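Local coordinates for major capsid protein (Human herpesvirus 1, PDB 1NO7), which forms the main building block of the herpesvirus capsid shell, here represented by its protease-resistant upper domain, at residues 393-398 with 410-415; 54-59 with 525-530. All coordinates share one frame; numbering follows the deposited sequence.

Interaction 1 of 2, residues 393-398 with 410-415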
ATOM      1  N   VAL A 393      12.889 -14.296 -25.035  1.00 51.76           N
ATOM      2  CA  VAL A 393      13.234 -15.091 -26.210  1.00 51.76           C
ATOM      3  C   VAL A 393      12.145 -14.997 -27.291  1.00 51.76           C
ATOM      4  O   VAL A 393      11.130 -15.713 -27.258  1.00 51.76           O
ATOM      5  CB  VAL A 393      13.471 -16.581 -25.792  1.00 20.71           C
ATOM      6  CG1 VAL A 393      13.181 -17.546 -26.973  1.00 20.71           C
ATOM      7  CG2 VAL A 393      14.924 -16.738 -25.252  1.00 20.71           C
ATOM      8  N   VAL A 394      12.354 -14.087 -28.239  1.00 77.24           N
ATOM      9  CA  VAL A 394      11.416 -13.907 -29.337  1.00 77.24           C
ATOM     10  C   VAL A 394      12.069 -14.375 -30.630  1.00 77.24           C
ATOM     11  O   VAL A 394      12.921 -13.686 -31.199  1.00 77.24           O
ATOM     12  CB  VAL A 394      10.993 -12.440 -29.483  1.00 96.50           C
ATOM     13  CG1 VAL A 394      10.118 -12.264 -30.722  1.00 96.50           C
ATOM     14  CG2 VAL A 394      10.232 -12.018 -28.246  1.00 96.50           C
ATOM     15  N   PRO A 395      11.678 -15.564 -31.112  1.00 59.27           N
ATOM     16  CA  PRO A 395      12.261 -16.083 -32.342  1.00 59.27           C
ATOM     17  C   PRO A 395      12.026 -15.109 -33.482  1.00 59.27           C
ATOM     18  O   PRO A 395      11.026 -14.378 -33.482  1.00 59.27           O
ATOM     19  CB  PRO A 395      11.529 -17.409 -32.523  1.00 35.46           C
ATOM     20  CG  PRO A 395      10.185 -17.111 -31.995  1.00 35.46           C
ATOM     21  CD  PRO A 395      10.510 -16.368 -30.718  1.00 35.46           C
ATOM     22  N   GLU A 396      12.965 -15.112 -34.433  1.00 55.91           N
ATOM     23  CA  GLU A 396      12.935 -14.256 -35.619  1.00 55.91           C
ATOM     24  C   GLU A 396      11.667 -14.524 -36.414  1.00 55.91           C
ATOM     25  O   GLU A 396      11.351 -15.674 -36.736  1.00 55.91           O
ATOM     26  CB  GLU A 396      14.157 -14.539 -36.498  1.00178.19           C
ATOM     27  CG  GLU A 396      14.349 -13.551 -37.629  1.00178.19           C
ATOM     28  CD  GLU A 396      14.683 -12.167 -37.121  1.00178.19           C
ATOM     29  OE1 GLU A 396      15.774 -11.996 -36.535  1.00178.19           O
ATOM     30  OE2 GLU A 396      13.853 -11.250 -37.302  1.00178.19           O
ATOM     31  N   ILE A 397      10.929 -13.466 -36.720  1.00 75.65           N
ATOM     32  CA  ILE A 397       9.706 -13.640 -37.476  1.00 75.65           C
ATOM     33  C   ILE A 397      10.065 -14.221 -38.852  1.00 75.65           C
ATOM     34  O   ILE A 397      10.780 -13.599 -39.651  1.00 75.65           O
ATOM     35  CB  ILE A 397       8.935 -12.293 -37.603  1.00114.90           C
ATOM     36  CG1 ILE A 397       7.696 -12.478 -38.488  1.00114.90           C
ATOM     37  CG2 ILE A 397       9.866 -11.193 -38.108  1.00114.90           C
ATOM     38  CD1 ILE A 397       6.696 -13.493 -37.953  1.00114.90           C
ATOM     39  N   ALA A 398       9.583 -15.437 -39.102  1.00110.39           N
ATOM     40  CA  ALA A 398       9.839 -16.141 -40.355  1.00110.39           C
ATOM     41  C   ALA A 398       9.641 -15.251 -41.578  1.00110.39           C
ATOM     42  O   ALA A 398       8.514 -14.877 -41.898  1.00110.39           O
ATOM     43  CB  ALA A 398       8.930 -17.357 -40.448  1.00134.79           C
ATOM     44  N   ASP A 410       2.126 -22.576 -33.859  1.00 35.73           N
ATOM     45  CA  ASP A 410       3.253 -21.889 -34.474  1.00 35.73           C
ATOM     46  C   ASP A 410       4.487 -21.949 -33.562  1.00 35.73           C
ATOM     47  O   ASP A 410       4.547 -21.267 -32.521  1.00 35.73           O
ATOM     48  CB  ASP A 410       2.884 -20.427 -34.771  1.00120.87           C
ATOM     49  CG  ASP A 410       3.926 -19.718 -35.627  1.00120.87           C
ATOM     50  OD1 ASP A 410       5.106 -19.675 -35.213  1.00120.87           O
ATOM     51  OD2 ASP A 410       3.568 -19.201 -36.711  1.00120.87           O
ATOM     52  N   PRO A 411       5.485 -22.786 -33.935  1.00 33.50           N
ATOM     53  CA  PRO A 411       6.709 -22.923 -33.143  1.00 33.50           C
ATOM     54  C   PRO A 411       7.572 -21.658 -33.149  1.00 33.50           C
ATOM     55  O   PRO A 411       8.671 -21.652 -32.596  1.00 33.50           O
ATOM     56  CB  PRO A 411       7.404 -24.121 -33.789  1.00159.82           C
ATOM     57  CG  PRO A 411       6.978 -24.026 -35.214  1.00159.82           C
ATOM     58  CD  PRO A 411       5.508 -23.699 -35.093  1.00159.82           C
ATOM     59  N   ALA A 412       7.081 -20.590 -33.770  1.00 55.38           N
ATOM     60  CA  ALA A 412       7.838 -19.346 -33.809  1.00 55.38           C
ATOM     61  C   ALA A 412       7.234 -18.350 -32.824  1.00 55.38           C
ATOM     62  O   ALA A 412       7.645 -17.183 -32.772  1.00 55.38           O
ATOM     63  CB  ALA A 412       7.834 -18.766 -35.222  1.00137.51           C
ATOM     64  N   HIS A 413       6.247 -18.816 -32.055  1.00 52.90           N
ATOM     65  CA  HIS A 413       5.572 -17.985 -31.055  1.00 52.90           C
ATOM     66  C   HIS A 413       6.399 -18.044 -29.769  1.00 52.90           C
ATOM     67  O   HIS A 413       6.613 -19.135 -29.237  1.00 52.90           O
ATOM     68  CB  HIS A 413       4.170 -18.524 -30.790  1.00 38.95           C
ATOM     69  CG  HIS A 413       3.308 -17.580 -30.017  1.00 38.95           C
ATOM     70  ND1 HIS A 413       3.722 -17.002 -28.835  1.00 38.95           N
ATOM     71  CD2 HIS A 413       2.072 -17.085 -30.271  1.00 38.95           C
ATOM     72  CE1 HIS A 413       2.776 -16.187 -28.396  1.00 38.95           C
ATOM     73  NE2 HIS A 413       1.765 -16.220 -29.249  1.00 38.95           N
ATOM     74  N   PRO A 414       6.822 -16.881 -29.224  1.00 44.92           N
ATOM     75  CA  PRO A 414       7.640 -16.859 -27.997  1.00 44.92           C
ATOM     76  C   PRO A 414       7.115 -17.685 -26.822  1.00 44.92           C
ATOM     77  O   PRO A 414       7.877 -18.039 -25.910  1.00 44.92           O
ATOM     78  CB  PRO A 414       7.759 -15.368 -27.679  1.00 45.31           C
ATOM     79  CG  PRO A 414       6.443 -14.840 -28.152  1.00 45.31           C
ATOM     80  CD  PRO A 414       6.248 -15.548 -29.487  1.00 45.31           C
ATOM     81  N   LEU A 415       5.824 -18.007 -26.843  1.00 50.19           N
ATOM     82  CA  LEU A 415       5.250 -18.807 -25.765  1.00 50.19           C
ATOM     83  C   LEU A 415       4.925 -20.232 -26.184  1.00 50.19           C
ATOM     84  O   LEU A 415       4.112 -20.915 -25.550  1.00 50.19           O
ATOM     85  CB  LEU A 415       4.005 -18.130 -25.197  1.00 39.03           C
ATOM     86  CG  LEU A 415       4.238 -17.208 -23.992  1.00 39.03           C
ATOM     87  CD1 LEU A 415       5.677 -16.649 -23.940  1.00 39.03           C
ATOM     88  CD2 LEU A 415       3.213 -16.081 -24.082  1.00 39.03           C
TER

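Interaction 2 of 2, residues 54-59 with 525-530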
ATOM      1  N   LEU A  54      16.978  -6.844  10.221  1.00 98.68           N
ATOM      2  CA  LEU A  54      17.690  -6.179  11.294  1.00 98.68           C
ATOM      3  C   LEU A  54      16.752  -6.142  12.503  1.00 98.68           C
ATOM      4  O   LEU A  54      17.204  -6.156  13.656  1.00 98.68           O
ATOM      5  CB  LEU A  54      18.042  -4.766  10.840  1.00 91.39           C
ATOM      6  CG  LEU A  54      18.742  -3.828  11.812  1.00 91.39           C
ATOM      7  CD1 LEU A  54      20.039  -4.472  12.282  1.00 91.39           C
ATOM      8  CD2 LEU A  54      18.974  -2.485  11.123  1.00 91.39           C
ATOM      9  N   PHE A  55      15.451  -6.110  12.205  1.00 50.21           N
ATOM     10  CA  PHE A  55      14.365  -6.073  13.193  1.00 50.21           C
ATOM     11  C   PHE A  55      14.235  -7.393  13.966  1.00 50.21           C
ATOM     12  O   PHE A  55      14.532  -7.444  15.162  1.00 50.21           O
ATOM     13  CB  PHE A  55      13.055  -5.720  12.455  1.00 71.78           C
ATOM     14  CG  PHE A  55      11.790  -5.821  13.290  1.00 71.78           C
ATOM     15  CD1 PHE A  55      11.819  -5.758  14.677  1.00 71.78           C
ATOM     16  CD2 PHE A  55      10.550  -5.924  12.658  1.00 71.78           C
ATOM     17  CE1 PHE A  55      10.630  -5.795  15.417  1.00 71.78           C
ATOM     18  CE2 PHE A  55       9.362  -5.961  13.387  1.00 71.78           C
ATOM     19  CZ  PHE A  55       9.403  -5.896  14.766  1.00 71.78           C
ATOM     20  N   LEU A  56      13.815  -8.460  13.291  1.00 51.93           N
ATOM     21  CA  LEU A  56      13.650  -9.757  13.952  1.00 51.93           C
ATOM     22  C   LEU A  56      14.922 -10.320  14.590  1.00 51.93           C
ATOM     23  O   LEU A  56      14.916 -11.443  15.105  1.00 51.93           O
ATOM     24  CB  LEU A  56      13.106 -10.799  12.969  1.00 41.19           C
ATOM     25  CG  LEU A  56      11.913 -10.372  12.118  1.00 41.19           C
ATOM     26  CD1 LEU A  56      11.349 -11.581  11.387  1.00 41.19           C
ATOM     27  CD2 LEU A  56      10.857  -9.736  13.018  1.00 41.19           C
ATOM     28  N   ASN A  57      16.015  -9.567  14.555  1.00 85.53           N
ATOM     29  CA  ASN A  57      17.246 -10.069  15.143  1.00 85.53           C
ATOM     30  C   ASN A  57      17.634  -9.302  16.388  1.00 85.53           C
ATOM     31  O   ASN A  57      18.631  -9.617  17.032  1.00 85.53           O
ATOM     32  CB  ASN A  57      18.385 -10.033  14.120  1.00 90.01           C
ATOM     33  CG  ASN A  57      18.144 -10.973  12.948  1.00 90.01           C
ATOM     34  OD1 ASN A  57      17.731 -12.123  13.129  1.00 90.01           O
ATOM     35  ND2 ASN A  57      18.405 -10.489  11.740  1.00 90.01           N
ATOM     36  N   ALA A  58      16.835  -8.302  16.733  1.00 82.58           N
ATOM     37  CA  ALA A  58      17.104  -7.495  17.912  1.00 82.58           C
ATOM     38  C   ALA A  58      15.900  -7.537  18.847  1.00 82.58           C
ATOM     39  O   ALA A  58      16.013  -7.274  20.047  1.00 82.58           O
ATOM     40  CB  ALA A  58      17.406  -6.057  17.496  1.00 38.55           C
ATOM     41  N   TRP A  59      14.746  -7.875  18.283  1.00 69.24           N
ATOM     42  CA  TRP A  59      13.513  -7.950  19.046  1.00 69.24           C
ATOM     43  C   TRP A  59      13.006  -9.376  19.090  1.00 69.24           C
ATOM     44  O   TRP A  59      11.846  -9.614  19.408  1.00 69.24           O
ATOM     45  CB  TRP A  59      12.440  -7.060  18.417  1.00 47.97           C
ATOM     46  CG  TRP A  59      12.794  -5.601  18.394  1.00 47.97           C
ATOM     47  CD1 TRP A  59      13.819  -5.009  17.711  1.00 47.97           C
ATOM     48  CD2 TRP A  59      12.109  -4.545  19.075  1.00 47.97           C
ATOM     49  NE1 TRP A  59      13.814  -3.646  17.919  1.00 47.97           N
ATOM     50  CE2 TRP A  59      12.776  -3.335  18.752  1.00 47.97           C
ATOM     51  CE3 TRP A  59      10.995  -4.501  19.929  1.00 47.97           C
ATOM     52  CZ2 TRP A  59      12.366  -2.096  19.252  1.00 47.97           C
ATOM     53  CZ3 TRP A  59      10.585  -3.267  20.429  1.00 47.97           C
ATOM     54  CH2 TRP A  59      11.273  -2.078  20.087  1.00 47.97           C
ATOM     55  N   ASN A 525      14.863 -15.458   5.645  1.00 84.98           N
ATOM     56  CA  ASN A 525      15.518 -15.616   6.949  1.00 84.98           C
ATOM     57  C   ASN A 525      14.596 -15.343   8.142  1.00 84.98           C
ATOM     58  O   ASN A 525      14.883 -14.471   8.964  1.00 84.98           O
ATOM     59  CB  ASN A 525      16.722 -14.675   7.052  1.00166.21           C
ATOM     60  CG  ASN A 525      17.685 -14.831   5.902  1.00166.21           C
ATOM     61  OD1 ASN A 525      18.159 -15.930   5.620  1.00166.21           O
ATOM     62  ND2 ASN A 525      17.992 -13.723   5.233  1.00166.21           N
ATOM     63  N   PHE A 526      13.504 -16.092   8.254  1.00 70.83           N
ATOM     64  CA  PHE A 526      12.575 -15.874   9.355  1.00 70.83           C
ATOM     65  C   PHE A 526      12.843 -16.785  10.554  1.00 70.83           C
ATOM     66  O   PHE A 526      12.696 -18.007  10.460  1.00 70.83           O
ATOM     67  CB  PHE A 526      11.135 -16.068   8.874  1.00 59.06           C
ATOM     68  CG  PHE A 526      10.103 -15.708   9.906  1.00 59.06           C
ATOM     69  CD1 PHE A 526       9.987 -14.394  10.364  1.00 59.06           C
ATOM     70  CD2 PHE A 526       9.271 -16.686  10.450  1.00 59.06           C
ATOM     71  CE1 PHE A 526       9.061 -14.052  11.352  1.00 59.06           C
ATOM     72  CE2 PHE A 526       8.337 -16.358  11.442  1.00 59.06           C
ATOM     73  CZ  PHE A 526       8.234 -15.028  11.897  1.00 59.06           C
ATOM     74  N   PRO A 527      13.228 -16.192  11.703  1.00 75.53           N
ATOM     75  CA  PRO A 527      13.517 -16.954  12.928  1.00 75.53           C
ATOM     76  C   PRO A 527      12.381 -17.918  13.226  1.00 75.53           C
ATOM     77  O   PRO A 527      11.290 -17.502  13.599  1.00 75.53           O
ATOM     78  CB  PRO A 527      13.642 -15.871  13.997  1.00 37.25           C
ATOM     79  CG  PRO A 527      14.192 -14.687  13.220  1.00 37.25           C
ATOM     80  CD  PRO A 527      13.349 -14.741  11.943  1.00 37.25           C
ATOM     81  N   PRO A 528      12.629 -19.220  13.070  1.00 87.87           N
ATOM     82  CA  PRO A 528      11.626 -20.259  13.316  1.00 87.87           C
ATOM     83  C   PRO A 528      11.018 -20.175  14.719  1.00 87.87           C
ATOM     84  O   PRO A 528       9.957 -20.751  14.986  1.00 87.87           O
ATOM     85  CB  PRO A 528      12.413 -21.539  13.092  1.00 68.26           C
ATOM     86  CG  PRO A 528      13.778 -21.156  13.598  1.00 68.26           C
ATOM     87  CD  PRO A 528      13.972 -19.809  12.955  1.00 68.26           C
ATOM     88  N   ALA A 529      11.699 -19.459  15.609  1.00 49.90           N
ATOM     89  CA  ALA A 529      11.219 -19.283  16.976  1.00 49.90           C
ATOM     90  C   ALA A 529       9.935 -18.449  16.955  1.00 49.90           C
ATOM     91  O   ALA A 529       8.892 -18.874  17.465  1.00 49.90           O
ATOM     92  CB  ALA A 529      12.282 -18.585  17.815  1.00 88.59           C
ATOM     93  N   LEU A 530      10.026 -17.269  16.346  1.00 54.76           N
ATOM     94  CA  LEU A 530       8.904 -16.341  16.239  1.00 54.76           C
ATOM     95  C   LEU A 530       7.716 -16.843  15.400  1.00 54.76           C
ATOM     96  O   LEU A 530       6.646 -16.226  15.408  1.00 54.76           O
ATOM     97  CB  LEU A 530       9.402 -15.014  15.660  1.00 39.46           C
ATOM     98  CG  LEU A 530      10.579 -14.363  16.397  1.00 39.46           C
ATOM     99  CD1 LEU A 530      11.148 -13.203  15.570  1.00 39.46           C
ATOM    100  CD2 LEU A 530      10.113 -13.874  17.764  1.00 39.46           C
TER

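Interaction 1 of 2, residues 393-398 with 410-415
The pyrrolidine ring of Pro395 is the main bump of this contact, and it enters a shallow hollow between Ala412 and Pro414. Two of its carbons divide the work: CG is turned to Ala412, with the CB methyl of that residue 4.3 Å from Pro395 CG, while Pro395 CD rests against Pro414, 4.0 Å from Pro414 CA. The ring of Pro395 also comes very near the carbonyl oxygen of Ala412, but that approach is too short to be modelled reliably and its detail is doubtful. One step back along the chain the roles are reversed. Pro414 CB points into the notch formed by the carbonyl oxygen of Val393, 3.4 Å from it, and Val394 CG2, at 4.2 Å. CG1 of Val394 stands anti to the backbone N (chi1 175°), and it is the other branch, CG2, that meets the proline. No hydrogen bond joins the two segments; the pairing consists of van der Waals contacts, most of them between apolar groups. Both belong to one long loop connecting helix 382-389 to helix 425-431, and the contact brings two limbs of that loop together. The receiving limb is shaped by a type I beta turn from Asp410 to His413, whose backbone bond runs from His413 N to Asp410 O (3.0 Å); an Asx turn at Asp410 fits the same bend, although the place of its OD1 is less sure. Beyond the turn, Leu415 N donates to His413 ND1 over 3.1 Å, nearly straight at 167° and tilted 17° from the imidazole plane. Pro414 is covered further by Asn426 of helix 425-431 and Met441 of helix 438-442, while Val394 also touches Leu442.

Interaction 2 of 2, residues 54-59 with 525-530
Leu56 holds CG anti to its carbonyl carbon (chi1 -47°), and chi2 of -170° then extends CD1 toward Phe526; the Phe526 CG lies anti to its own backbone N (chi1 -173°), which sets CG nearer to Leu56 CD1 than CB is, although CB points away. CD1 of Leu56 arrives at the edge of the Phe526 ring, near its plane, 3.3 Å from Phe526 CD1 and about as far from CE1. The same methyl also touches Pro527, with Leu56 CD1 and Pro527 CD 3.8 Å apart. Nearer the backbone, Leu56 CB faces both Pro527 CG and Leu530 CD1, each 4.0 Å from it. This one leucine, in the segment that lies on helix 48-56, thus packs against an apolar surface made by Phe526, Pro527 and Leu530 in the loop that leads into helix 531-534. Its second methyl, CD2, turns instead to the face of the Phe55 ring, 3.8 Å above the plane and offset toward the rim. Phe55 O accepts from both Ala58 N (2.9 Å) and Trp59 N (3.2 Å), and Trp59 takes the N-cap position of helix 60-64. Phe526 also packs on Arg531 and Ser534, and Phe55 touches Pro541 and Pro542.

Overall arrangement
Interactions 1 and 2 are separate, largely apolar contacts, with centres 47 Å apart and nearest atoms about 31 Å from each other. Interaction 1 lies far out, its centre 38 Å from that of the chain, and is only partly buried; interaction 2 is a buried contact at 23 Å. Their reach along the sequence differs as strongly. Interaction 1 joins limbs of one loop across 11 intervening residues, whereas interaction 2 brings together regions separated by 465 residues, among which all of interaction 1 falls. Prolines contribute to both pairings.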